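ORC1-type DNA replication protein 2 (PDB 1W5S) binds DNA and ATP and takes part in regulating DNA replication, joining an AAA+ ATPase domain to a C-terminal winged-helix domain. Local coordinates at residues R25-E30 against H211-K216; E219-L224 against L244-Y249. All blocks are in the same frame, centred on the assembly; numbering follows the deposited sequence.

Contact 1 of 2, residues R25-E30 against H211-K216. With ADP (adenosine-5'-diphosphate), chain E; SO4 (sulfate ion), chain C.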
loop_
_atom_site.group_PDB
_atom_site.type_symbol
_atom_site.label_atom_id
_atom_site.label_comp_id
_atom_site.label_asym_id
_atom_site.label_seq_id
_atom_site.Cartn_x
_atom_site.Cartn_y
_atom_site.Cartn_z
ATOM N N ARG A 25 -13.045 0.478 -12.707
ATOM C CA ARG A 25 -13.096 1.411 -13.819
ATOM C C ARG A 25 -11.848 2.238 -13.891
ATOM O O ARG A 25 -11.676 3.034 -14.832
ATOM C CB ARG A 25 -14.310 2.334 -13.735
ATOM C CG ARG A 25 -15.621 1.622 -13.925
ATOM C CD ARG A 25 -16.782 2.597 -13.809
ATOM N NE ARG A 25 -18.058 1.948 -14.003
ATOM C CZ ARG A 25 -19.251 2.549 -13.940
ATOM N NH1 ARG A 25 -19.385 3.849 -13.642
ATOM N NH2 ARG A 25 -20.330 1.831 -14.164
ATOM N N VAL A 26 -10.972 2.077 -12.913
ATOM C CA VAL A 26 -9.731 2.830 -12.899
ATOM C C VAL A 26 -8.485 1.926 -12.904
ATOM O O VAL A 26 -7.425 2.307 -13.462
ATOM C CB VAL A 26 -9.669 3.833 -11.717
ATOM C CG1 VAL A 26 -8.287 4.442 -11.624
ATOM C CG2 VAL A 26 -10.693 4.962 -11.899
ATOM N N ARG A 27 -8.552 0.774 -12.275
ATOM C CA ARG A 27 -7.335 -0.055 -12.231
ATOM C C ARG A 27 -7.559 -1.307 -13.103
ATOM O O ARG A 27 -6.920 -2.329 -12.915
ATOM C CB ARG A 27 -7.091 -0.547 -10.777
ATOM C CG ARG A 27 -6.700 0.530 -9.766
ATOM C CD ARG A 27 -5.411 1.172 -10.077
ATOM N NE ARG A 27 -4.833 1.846 -8.905
ATOM C CZ ARG A 27 -3.992 2.877 -9.011
ATOM N NH1 ARG A 27 -3.687 3.352 -10.246
ATOM N NH2 ARG A 27 -3.486 3.469 -7.916
ATOM N N ARG A 28 -8.520 -1.168 -14.014
ATOM C CA ARG A 28 -9.459 -2.248 -14.416
ATOM C C ARG A 28 -8.823 -3.161 -15.415
ATOM O O ARG A 28 -9.034 -4.412 -15.410
ATOM C CB ARG A 28 -10.733 -1.633 -15.029
ATOM C CG ARG A 28 -10.713 -1.292 -16.536
ATOM C CD ARG A 28 -10.630 0.250 -16.879
ATOM N NE ARG A 28 -9.511 0.993 -16.244
ATOM C CZ ARG A 28 -8.227 0.960 -16.627
ATOM N NH1 ARG A 28 -7.827 0.176 -17.618
ATOM N NH2 ARG A 28 -7.328 1.678 -15.976
ATOM N N GLY A 29 -8.026 -2.485 -16.246
ATOM C CA GLY A 29 -7.206 -3.085 -17.247
ATOM C C GLY A 29 -6.137 -3.895 -16.576
ATOM O O GLY A 29 -6.085 -5.110 -16.838
ATOM N N GLU A 30 -5.331 -3.232 -15.731
ATOM C CA GLU A 30 -4.190 -3.851 -14.948
ATOM C C GLU A 30 -4.568 -4.869 -13.825
ATOM O O GLU A 30 -3.723 -5.210 -12.936
ATOM C CB GLU A 30 -3.341 -2.790 -14.254
ATOM C CG GLU A 30 -3.856 -1.375 -14.474
ATOM C CD GLU A 30 -2.984 -0.332 -13.917
ATOM O OE1 GLU A 30 -2.474 -0.517 -12.793
ATOM O OE2 GLU A 30 -2.858 0.688 -14.612
ATOM N N HIS A 211 4.167 -0.842 -9.083
ATOM C CA HIS A 211 4.066 0.388 -8.324
ATOM C C HIS A 211 2.797 1.065 -8.743
ATOM O O HIS A 211 2.490 1.176 -9.909
ATOM C CB HIS A 211 5.201 1.345 -8.650
ATOM C CG HIS A 211 4.958 2.709 -8.094
ATOM N ND1 HIS A 211 4.310 3.699 -8.807
ATOM C CD2 HIS A 211 5.196 3.225 -6.859
ATOM C CE1 HIS A 211 4.203 4.782 -8.045
ATOM N NE2 HIS A 211 4.718 4.516 -6.856
ATOM N N LEU A 212 2.012 1.447 -7.772
ATOM C CA LEU A 212 0.762 2.121 -8.065
ATOM C C LEU A 212 0.928 3.637 -7.716
ATOM O O LEU A 212 1.426 3.957 -6.671
ATOM C CB LEU A 212 -0.313 1.411 -7.277
ATOM C CG LEU A 212 -1.407 0.560 -7.935
ATOM C CD1 LEU A 212 -0.952 -0.270 -9.075
ATOM C CD2 LEU A 212 -2.098 -0.250 -6.821
ATOM N N PRO A 213 0.635 4.545 -8.652
ATOM C CA PRO A 213 0.609 5.992 -8.329
ATOM C C PRO A 213 -0.657 6.463 -7.621
ATOM O O PRO A 213 -1.698 5.804 -7.686
ATOM C CB PRO A 213 0.705 6.654 -9.693
ATOM C CG PRO A 213 0.435 5.616 -10.675
ATOM C CD PRO A 213 0.321 4.291 -10.062
ATOM N N ALA A 214 -0.581 7.592 -6.929
ATOM C CA ALA A 214 -1.766 8.157 -6.242
ATOM C C ALA A 214 -2.747 8.546 -7.312
ATOM O O ALA A 214 -2.331 8.846 -8.415
ATOM C CB ALA A 214 -1.381 9.395 -5.384
ATOM N N TYR A 215 -4.041 8.504 -7.013
ATOM C CA TYR A 215 -5.105 8.883 -7.947
ATOM C C TYR A 215 -5.148 10.344 -8.331
ATOM O O TYR A 215 -5.005 11.233 -7.496
ATOM C CB TYR A 215 -6.492 8.501 -7.407
ATOM C CG TYR A 215 -6.675 7.002 -7.369
ATOM C CD1 TYR A 215 -6.970 6.344 -6.175
ATOM C CD2 TYR A 215 -6.553 6.242 -8.541
ATOM C CE1 TYR A 215 -7.172 4.975 -6.146
ATOM C CE2 TYR A 215 -6.730 4.925 -8.530
ATOM C CZ TYR A 215 -7.032 4.269 -7.318
ATOM O OH TYR A 215 -7.198 2.915 -7.333
ATOM N N LYS A 216 -5.343 10.587 -9.629
ATOM C CA LYS A 216 -5.536 11.962 -10.119
ATOM C C LYS A 216 -7.022 12.297 -9.995
ATOM O O LYS A 216 -7.871 11.374 -9.744
ATOM C CB LYS A 216 -5.142 12.129 -11.580
ATOM C CG LYS A 216 -3.854 11.606 -11.982
ATOM C CD LYS A 216 -2.686 12.236 -11.288
ATOM C CE LYS A 216 -1.428 11.734 -12.035
ATOM N NZ LYS A 216 -0.204 12.424 -11.627
HETATM P PB ADP E . -4.677 1.281 -0.106
HETATM O O1B ADP E . -4.634 2.034 1.197
HETATM O O2B ADP E . -3.589 1.710 -1.085
HETATM O O3B ADP E . -4.651 -0.247 0.131
HETATM P PA ADP E . -7.477 0.685 -0.711
HETATM O O1A ADP E . -7.686 0.379 0.734
HETATM O O2A ADP E . -7.381 -0.389 -1.769
HETATM O O3A ADP E . -6.098 1.642 -0.774
HETATM O "O5'" ADP E . -8.594 1.766 -1.187
HETATM C "C5'" ADP E . -9.093 2.848 -0.369
HETATM C "C4'" ADP E . -10.551 3.049 -0.649
HETATM O "O4'" ADP E . -10.723 3.484 -2.012
HETATM C "C3'" ADP E . -11.376 1.777 -0.538
HETATM O "O3'" ADP E . -12.715 2.084 -0.214
HETATM C "C2'" ADP E . -11.381 1.184 -1.962
HETATM O "O2'" ADP E . -12.570 0.405 -2.245
HETATM C "C1'" ADP E . -11.398 2.478 -2.797
HETATM N N9 ADP E . -10.774 2.218 -4.109
HETATM C C8 ADP E . -9.446 2.269 -4.331
HETATM N N7 ADP E . -9.157 2.008 -5.593
HETATM C C5 ADP E . -10.301 1.804 -6.222
HETATM C C6 ADP E . -10.638 1.457 -7.598
HETATM N N6 ADP E . -9.621 1.309 -8.489
HETATM N N1 ADP E . -11.951 1.328 -7.922
HETATM C C2 ADP E . -12.911 1.471 -6.949
HETATM N N3 ADP E . -12.621 1.768 -5.655
HETATM C C4 ADP E . -11.379 1.946 -5.245
HETATM S S SO4 C . 2.798 9.233 -6.548
HETATM O O1 SO4 C . 3.118 10.604 -6.176
HETATM O O2 SO4 C . 2.063 9.160 -7.783
HETATM O O3 SO4 C . 2.149 8.641 -5.372
HETATM O O4 SO4 C . 4.004 8.437 -6.847
#

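Contact 2 of 2, residues E219-L224 against L244-Y249. With ADP (adenosine-5'-diphosphate), chain E.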
loop_
_atom_site.group_PDB
_atom_site.type_symbol
_atom_site.label_atom_id
_atom_site.label_comp_id
_atom_site.label_asym_id
_atom_site.label_seq_id
_atom_site.Cartn_x
_atom_site.Cartn_y
_atom_site.Cartn_z
ATOM N N GLU A 219 -9.507 10.354 -11.992
ATOM C CA GLU A 219 -9.602 8.982 -11.507
ATOM C C GLU A 219 -10.493 8.955 -10.279
ATOM O O GLU A 219 -11.385 8.130 -10.177
ATOM C CB GLU A 219 -8.214 8.401 -11.216
ATOM C CG GLU A 219 -7.290 8.455 -12.401
ATOM C CD GLU A 219 -5.947 7.828 -12.160
ATOM O OE1 GLU A 219 -5.595 6.907 -12.920
ATOM O OE2 GLU A 219 -5.218 8.292 -11.262
ATOM N N LEU A 220 -10.302 9.910 -9.377
ATOM C CA LEU A 220 -11.189 10.002 -8.199
ATOM C C LEU A 220 -12.635 10.249 -8.594
ATOM O O LEU A 220 -13.549 9.688 -8.010
ATOM C CB LEU A 220 -10.725 11.054 -7.200
ATOM C CG LEU A 220 -9.383 10.757 -6.519
ATOM C CD1 LEU A 220 -9.021 11.838 -5.541
ATOM C CD2 LEU A 220 -9.386 9.380 -5.879
ATOM N N TYR A 221 -12.826 11.088 -9.603
ATOM C CA TYR A 221 -14.143 11.265 -10.178
ATOM C C TYR A 221 -14.736 9.923 -10.617
ATOM O O TYR A 221 -15.815 9.532 -10.167
ATOM C CB TYR A 221 -14.165 12.266 -11.360
ATOM C CG TYR A 221 -15.604 12.434 -11.763
ATOM C CD1 TYR A 221 -16.163 11.631 -12.730
ATOM C CD2 TYR A 221 -16.423 13.303 -11.091
ATOM C CE1 TYR A 221 -17.462 11.732 -13.072
ATOM C CE2 TYR A 221 -17.709 13.407 -11.414
ATOM C CZ TYR A 221 -18.237 12.596 -12.414
ATOM O OH TYR A 221 -19.568 12.693 -12.759
ATOM N N THR A 222 -14.027 9.206 -11.478
ATOM C CA THR A 222 -14.516 7.947 -11.956
ATOM C C THR A 222 -14.861 6.993 -10.780
ATOM O O THR A 222 -15.829 6.258 -10.823
ATOM C CB THR A 222 -13.485 7.298 -12.932
ATOM O OG1 THR A 222 -13.425 8.061 -14.125
ATOM C CG2 THR A 222 -13.877 5.868 -13.317
ATOM N N ILE A 223 -14.051 6.984 -9.747
ATOM C CA ILE A 223 -14.311 6.130 -8.555
ATOM C C ILE A 223 -15.532 6.566 -7.792
ATOM O O ILE A 223 -16.285 5.753 -7.380
ATOM C CB ILE A 223 -13.065 6.114 -7.602
ATOM C CG1 ILE A 223 -11.982 5.233 -8.238
ATOM C CG2 ILE A 223 -13.380 5.645 -6.183
ATOM C CD1 ILE A 223 -10.625 5.363 -7.600
ATOM N N LEU A 224 -15.716 7.868 -7.603
ATOM C CA LEU A 224 -16.874 8.410 -6.867
ATOM C C LEU A 224 -18.170 8.213 -7.653
ATOM O O LEU A 224 -19.170 7.730 -7.133
ATOM C CB LEU A 224 -16.657 9.884 -6.550
ATOM C CG LEU A 224 -15.558 10.309 -5.554
ATOM C CD1 LEU A 224 -15.398 11.791 -5.564
ATOM C CD2 LEU A 224 -15.924 9.851 -4.206
ATOM N N LEU A 244 -16.337 18.508 -6.616
ATOM C CA LEU A 244 -15.858 19.214 -5.424
ATOM C C LEU A 244 -14.909 18.335 -4.559
ATOM O O LEU A 244 -14.035 18.870 -3.914
ATOM C CB LEU A 244 -17.033 19.702 -4.570
ATOM C CG LEU A 244 -17.983 20.733 -5.198
ATOM C CD1 LEU A 244 -19.323 20.806 -4.454
ATOM C CD2 LEU A 244 -17.291 22.157 -5.240
ATOM N N ILE A 245 -15.071 17.014 -4.540
ATOM C CA ILE A 245 -14.181 16.181 -3.726
ATOM C C ILE A 245 -12.962 15.849 -4.559
ATOM O O ILE A 245 -11.820 16.063 -4.135
ATOM C CB ILE A 245 -14.867 14.852 -3.281
ATOM C CG1 ILE A 245 -16.142 15.152 -2.483
ATOM C CG2 ILE A 245 -13.893 13.981 -2.427
ATOM C CD1 ILE A 245 -17.206 14.067 -2.549
ATOM N N SER A 246 -13.215 15.327 -5.771
ATOM C CA SER A 246 -12.110 14.945 -6.667
ATOM C C SER A 246 -11.158 16.109 -6.971
ATOM O O SER A 246 -9.987 15.902 -7.017
ATOM C CB SER A 246 -12.637 14.284 -7.953
ATOM O OG SER A 246 -13.496 15.173 -8.604
ATOM N N ASP A 247 -11.667 17.321 -7.166
ATOM C CA ASP A 247 -10.825 18.530 -7.397
ATOM C C ASP A 247 -9.877 18.939 -6.241
ATOM O O ASP A 247 -8.917 19.660 -6.443
ATOM C CB ASP A 247 -11.692 19.761 -7.774
ATOM C CG ASP A 247 -12.080 19.778 -9.277
ATOM O OD1 ASP A 247 -11.516 18.988 -10.062
ATOM O OD2 ASP A 247 -12.932 20.584 -9.686
ATOM N N VAL A 248 -10.162 18.486 -5.034
ATOM C CA VAL A 248 -9.367 18.829 -3.873
ATOM C C VAL A 248 -8.404 17.692 -3.529
ATOM O O VAL A 248 -7.244 17.958 -3.176
ATOM C CB VAL A 248 -10.304 19.235 -2.690
ATOM C CG1 VAL A 248 -9.561 19.297 -1.342
ATOM C CG2 VAL A 248 -10.906 20.570 -3.015
ATOM N N TYR A 249 -8.847 16.448 -3.692
ATOM C CA TYR A 249 -8.028 15.303 -3.331
ATOM C C TYR A 249 -7.161 14.729 -4.517
ATOM O O TYR A 249 -6.229 13.956 -4.302
ATOM C CB TYR A 249 -8.866 14.191 -2.710
ATOM C CG TYR A 249 -9.568 14.500 -1.421
ATOM C CD1 TYR A 249 -10.801 13.959 -1.147
ATOM C CD2 TYR A 249 -9.030 15.340 -0.480
ATOM C CE1 TYR A 249 -11.476 14.234 0.046
ATOM C CE2 TYR A 249 -9.705 15.625 0.714
ATOM C CZ TYR A 249 -10.923 15.049 0.961
ATOM O OH TYR A 249 -11.580 15.312 2.112
HETATM P PB ADP E . -4.677 1.281 -0.106
HETATM O O1B ADP E . -4.634 2.034 1.197
HETATM O O2B ADP E . -3.589 1.710 -1.085
HETATM O O3B ADP E . -4.651 -0.247 0.131
HETATM P PA ADP E . -7.477 0.685 -0.711
HETATM O O1A ADP E . -7.686 0.379 0.734
HETATM O O2A ADP E . -7.381 -0.389 -1.769
HETATM O O3A ADP E . -6.098 1.642 -0.774
HETATM O "O5'" ADP E . -8.594 1.766 -1.187
HETATM C "C5'" ADP E . -9.093 2.848 -0.369
HETATM C "C4'" ADP E . -10.551 3.049 -0.649
HETATM O "O4'" ADP E . -10.723 3.484 -2.012
HETATM C "C3'" ADP E . -11.376 1.777 -0.538
HETATM O "O3'" ADP E . -12.715 2.084 -0.214
HETATM C "C2'" ADP E . -11.381 1.184 -1.962
HETATM O "O2'" ADP E . -12.570 0.405 -2.245
HETATM C "C1'" ADP E . -11.398 2.478 -2.797
HETATM N N9 ADP E . -10.774 2.218 -4.109
HETATM C C8 ADP E . -9.446 2.269 -4.331
HETATM N N7 ADP E . -9.157 2.008 -5.593
HETATM C C5 ADP E . -10.301 1.804 -6.222
HETATM C C6 ADP E . -10.638 1.457 -7.598
HETATM N N6 ADP E . -9.621 1.309 -8.489
HETATM N N1 ADP E . -11.951 1.328 -7.922
HETATM C C2 ADP E . -12.911 1.471 -6.949
HETATM N N3 ADP E . -12.621 1.768 -5.655
HETATM C C4 ADP E . -11.379 1.946 -5.245
#

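Contact 1 of 2, residues R25-E30 against H211-K216
The guanidinium group of Arg27 lies sandwiched between Leu212 and Tyr215. Over the centre of one face sits Tyr215 CE2, 3.4 Å above the plane, with the phenol ring tilted 34° from the guanidinium; over the opposite face, nearer the rim, comes Leu212 CG. The edge carries the polar contact: NH2 of Arg27 donates to Pro213 O at 2.9 Å, nearly straight at 165° and in the plane of both groups, while the same nitrogen also bonds to Ile63 O of the P-loop. Arginine suits the place because its flat faces pack against the leucine and the tyrosine ring while its rim grips two backbone carbonyls, tying three loops together. Its CG comes 3.3 Å from ADP N6, and the bend at the next bond (chi2 -63°) turns the rest of the chain towards Leu212 and Tyr215. Val26 packs against the same tyrosine, CG1 to CE2 at 3.5 Å; Tyr215 extends its hydroxyl to ADP N7, donating a 2.8 Å hydrogen bond. On the far side of the loop, Ala214 N holds a sulfate, probably from the crystallisation liquor, through O2 at 3.2 Å. This is the adenine end of an AAA+ nucleotide site, where the segment leading into helix 29-43 meets the link to the lid.

Contact 2 of 2, residues E219-L224 against L244-Y249
Ile245 opens the contact from helix 239-249, meeting Leu224 of helix 217-231: CD1 of Leu224 reaches Ile245 CB at 3.9 Å and also touches the branches CG2 and CD1. Isoleucine suits this buried position, its two apolar branches serving the leucine as well as Ala262 and Leu266 of helix 259-275. Ser246 follows at the point where the backbones come nearest, its CA 5.3 Å from that of Leu220. Its side chain is small enough for CB to lie 3.8 Å from Leu220 CB and 3.6 Å from Tyr221 N, where the helices come close. With OG set between the backbone N and the carbonyl carbon (chi1 58°), the hydroxyl lies near the plane of the Tyr221 ring, at its edge, and makes weak hydrogen bonds to Leu242 O and Glu243 O, the carbonyls of its own helix. The segments run roughly antiparallel, their axes 8.6 Å apart and at 146°, as part of the helical lid of the AAA+ module. Within that lid, helix 217-231 also turns Ile223 to the nucleotide, where CD1 lies 3.8 Å from ADP C5 and CG1 and CG2 reach other atoms of the adenine. An alanine at Ile223 would remove these branches and is likely to leave the base less firmly held on its lid side. One turn beyond Ser246, Tyr249 crosses Leu220 at about a right angle, and Leu220 CD1 packs 3.7 Å from Tyr249 CB; the phenol ring runs off from helix 217-231, and the side chain touches Arg261 and Asn293.

How the contacts relate
Both contacts are largely buried and both touch ADP, but they differ in chemistry. Contact 1 joins the stretch leading into helix 29-43 to the loop between strand 209-211 and helix 217-231, and combines a guanidinium held between two side chains and one hydrogen bond across the segments with apolar packing. Contact 2, farther from the centre of the chain, joins two helices of the lid by apolar packing, with no hydrogen bond between its segments. They meet directly: Tyr215 CB lies 3.4 Å from Leu220 CD2, and Val26 and Arg25 pack on Thr222. Helix 217-231 therefore presents one side to contact 2 and others to the adenine and the loops of contact 1, linking the lid's interior to the nucleotide.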